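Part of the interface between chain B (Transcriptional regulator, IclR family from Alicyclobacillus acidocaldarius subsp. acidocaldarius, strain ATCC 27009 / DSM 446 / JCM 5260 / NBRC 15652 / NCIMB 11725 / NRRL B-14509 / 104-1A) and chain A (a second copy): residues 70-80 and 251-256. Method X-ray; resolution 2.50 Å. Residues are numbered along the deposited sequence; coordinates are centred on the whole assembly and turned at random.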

# COMPACT_ATOMS: atom_id res chain seq x y z
N GLY B 70 7.38 -2.30 -4.69
CA GLY B 70 6.82 -1.52 -5.78
C GLY B 70 5.48 -0.88 -5.47
O GLY B 70 4.84 -1.18 -4.49
N PRO B 71 5.04 -0.01 -6.36
CA PRO B 71 3.87 0.79 -6.09
C PRO B 71 2.57 -0.01 -6.01
O PRO B 71 1.64 0.42 -5.30
CB PRO B 71 3.85 1.80 -7.24
CG PRO B 71 4.68 1.20 -8.31
CD PRO B 71 5.60 0.22 -7.69
N TYR B 72 2.49 -1.14 -6.70
CA TYR B 72 1.23 -1.89 -6.71
C TYR B 72 0.86 -2.48 -5.35
O TYR B 72 -0.32 -2.69 -5.03
CB TYR B 72 1.17 -2.97 -7.79
CG TYR B 72 -0.26 -3.26 -8.01
CD1 TYR B 72 -1.01 -2.47 -8.83
CD2 TYR B 72 -0.90 -4.25 -7.28
CE1 TYR B 72 -2.37 -2.69 -9.00
CE2 TYR B 72 -2.27 -4.47 -7.41
CZ TYR B 72 -2.99 -3.68 -8.28
OH TYR B 72 -4.32 -3.90 -8.44
N LEU B 73 1.84 -2.66 -4.50
CA LEU B 73 1.56 -3.13 -3.14
C LEU B 73 0.78 -2.12 -2.27
O LEU B 73 0.20 -2.51 -1.27
CB LEU B 73 2.87 -3.52 -2.47
CG LEU B 73 3.66 -4.59 -3.22
CD1 LEU B 73 5.03 -4.67 -2.60
CD2 LEU B 73 2.95 -5.93 -3.21
N ILE B 74 0.80 -0.84 -2.64
CA ILE B 74 0.17 0.21 -1.85
C ILE B 74 -1.35 0.02 -1.85
O ILE B 74 -1.93 -0.18 -0.78
CB ILE B 74 0.61 1.63 -2.30
CG1 ILE B 74 2.13 1.83 -2.03
CG2 ILE B 74 -0.16 2.71 -1.55
CD1 ILE B 74 2.79 2.98 -2.74
N PRO B 75 -2.00 0.06 -3.05
CA PRO B 75 -3.44 -0.17 -3.03
C PRO B 75 -3.82 -1.58 -2.66
O PRO B 75 -4.86 -1.76 -2.10
CB PRO B 75 -3.90 0.16 -4.45
CG PRO B 75 -2.69 0.01 -5.26
CD PRO B 75 -1.55 0.43 -4.39
N LEU B 76 -2.95 -2.54 -2.94
CA LEU B 76 -3.18 -3.92 -2.59
C LEU B 76 -3.26 -4.10 -1.08
O LEU B 76 -4.20 -4.73 -0.57
CB LEU B 76 -2.07 -4.76 -3.17
CG LEU B 76 -2.20 -6.27 -3.08
CD1 LEU B 76 -3.49 -6.70 -3.78
CD2 LEU B 76 -0.98 -6.93 -3.71
N GLY B 77 -2.32 -3.49 -0.37
CA GLY B 77 -2.31 -3.53 1.08
C GLY B 77 -3.42 -2.73 1.70
O GLY B 77 -4.01 -3.11 2.70
N ALA B 78 -3.72 -1.57 1.14
CA ALA B 78 -4.84 -0.80 1.64
C ALA B 78 -6.12 -1.66 1.50
O ALA B 78 -6.88 -1.74 2.45
CB ALA B 78 -4.95 0.53 0.92
N ARG B 79 -6.33 -2.33 0.36
CA ARG B 79 -7.54 -3.14 0.16
C ARG B 79 -7.56 -4.35 1.11
O ARG B 79 -8.61 -4.77 1.57
CB ARG B 79 -7.68 -3.66 -1.29
CG ARG B 79 -7.87 -2.66 -2.41
CD ARG B 79 -9.18 -1.89 -2.35
NE ARG B 79 -9.11 -0.79 -1.39
CZ ARG B 79 -8.38 0.32 -1.53
NH1 ARG B 79 -8.40 1.21 -0.56
NH2 ARG B 79 -7.65 0.57 -2.62
N ALA B 80 -6.41 -4.92 1.41
CA ALA B 80 -6.40 -6.08 2.31
C ALA B 80 -6.84 -5.65 3.70
O ALA B 80 -7.34 -6.45 4.47
CB ALA B 80 -5.03 -6.73 2.35
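Chain A, residues 251-256: SAWSGY

The centre of this contact is a proline laid on an indole. Pro71(B) covers one face of the Trp253(A) ring: its CB stands 3.6 Å from the centroid of the five-membered ring, only 11° off the normal, and its CG comes within 3.4 Å of Trp253(A) CE2. Such a CH-pi contact suits both partners, since the compact, puckered pyrrolidine ring offers slightly polarised C-H groups to an electron-rich aromatic surface. Trp253(A), with chi1 in the m well, gives up more area than any other residue here, while its NE1 is satisfied by a hydrogen bond elsewhere in the structure.

Tyr72(B) extends the apolar patch. Its CA-to-CB bond points sideways, but chi1 near t brings the ring closer to chain A, with CE1 3.9 Å from Ala252(A) CB and CD1 4.2 Å from Trp253(A) CD1. The methyl of Ala252(A) gives this ring a small apolar surface.

The two backbones run in the same sense, Tyr72(B) matching Trp253(A) (CA to CA 5.4 Å) and Pro75(B) matching Gly255(A) (5.1 Å). Chain B passes from a type I turn, Gly70(B) to Leu73(B), into a helix; chain A comes to the end of one, Ser254(A) being the first residue to leave helical angles. Pro75(B) packs against this ending, its CG 3.5 Å from Ala252(A) O, its CD 3.5 Å from Trp253(A) O and its CB 3.7 Å from Gly255(A) CA. Lacking an amide hydrogen, proline suits this early helical position, and its ring carbons meet chain A. At phi 86° and psi 4°, Gly255(A) adopts a conformation that favours glycine, and a CB there would also lie tight against Arg79(B) NH2.

At the polar edge, Arg79(B) NH2 lies 4.3 Å from Gly255(A) CA, which sits near the guanidinium plane. No hydrogen bond joins the two stretches; they meet through packing alone.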

# COMPACT_ATOMS: atom_id res chain seq x y z
N SER A 251 -3.08 5.20 -12.26
CA SER A 251 -4.47 4.81 -11.93
C SER A 251 -4.49 3.50 -11.18
O SER A 251 -5.07 3.45 -10.11
CB SER A 251 -5.38 4.75 -13.16
OG SER A 251 -5.46 6.03 -13.77
N ALA A 252 -3.83 2.48 -11.69
CA ALA A 252 -3.71 1.22 -10.90
C ALA A 252 -3.10 1.48 -9.47
O ALA A 252 -3.59 0.92 -8.48
CB ALA A 252 -2.94 0.14 -11.65
N TRP A 253 -2.09 2.35 -9.37
CA TRP A 253 -1.46 2.64 -8.05
C TRP A 253 -2.35 3.49 -7.11
O TRP A 253 -2.16 3.49 -5.90
CB TRP A 253 -0.10 3.29 -8.22
CG TRP A 253 0.79 2.57 -9.19
CD1 TRP A 253 0.73 1.25 -9.55
CD2 TRP A 253 1.87 3.12 -9.90
NE1 TRP A 253 1.70 0.96 -10.46
CE2 TRP A 253 2.42 2.10 -10.69
CE3 TRP A 253 2.44 4.40 -9.96
CZ2 TRP A 253 3.53 2.31 -11.52
CZ3 TRP A 253 3.54 4.61 -10.80
CH2 TRP A 253 4.07 3.56 -11.56
N SER A 254 -3.32 4.19 -7.69
CA SER A 254 -4.29 4.93 -6.92
C SER A 254 -5.48 4.05 -6.60
O SER A 254 -6.48 4.58 -6.14
CB SER A 254 -4.78 6.16 -7.69
OG SER A 254 -3.72 6.88 -8.25
N GLY A 255 -5.41 2.74 -6.86
CA GLY A 255 -6.50 1.81 -6.57
C GLY A 255 -7.59 1.65 -7.62
O GLY A 255 -8.57 0.96 -7.37
N TYR A 256 -7.46 2.28 -8.78
CA TYR A 256 -8.43 2.06 -9.89
C TYR A 256 -8.39 0.62 -10.37
O TYR A 256 -7.33 0.05 -10.42
CB TYR A 256 -8.09 2.95 -11.06
CG TYR A 256 -9.02 2.90 -12.24
CD1 TYR A 256 -10.37 3.24 -12.11
CD2 TYR A 256 -8.55 2.54 -13.50
CE1 TYR A 256 -11.23 3.21 -13.21
CE2 TYR A 256 -9.41 2.53 -14.62
CZ TYR A 256 -10.75 2.87 -14.47
OH TYR A 256 -11.60 2.85 -15.55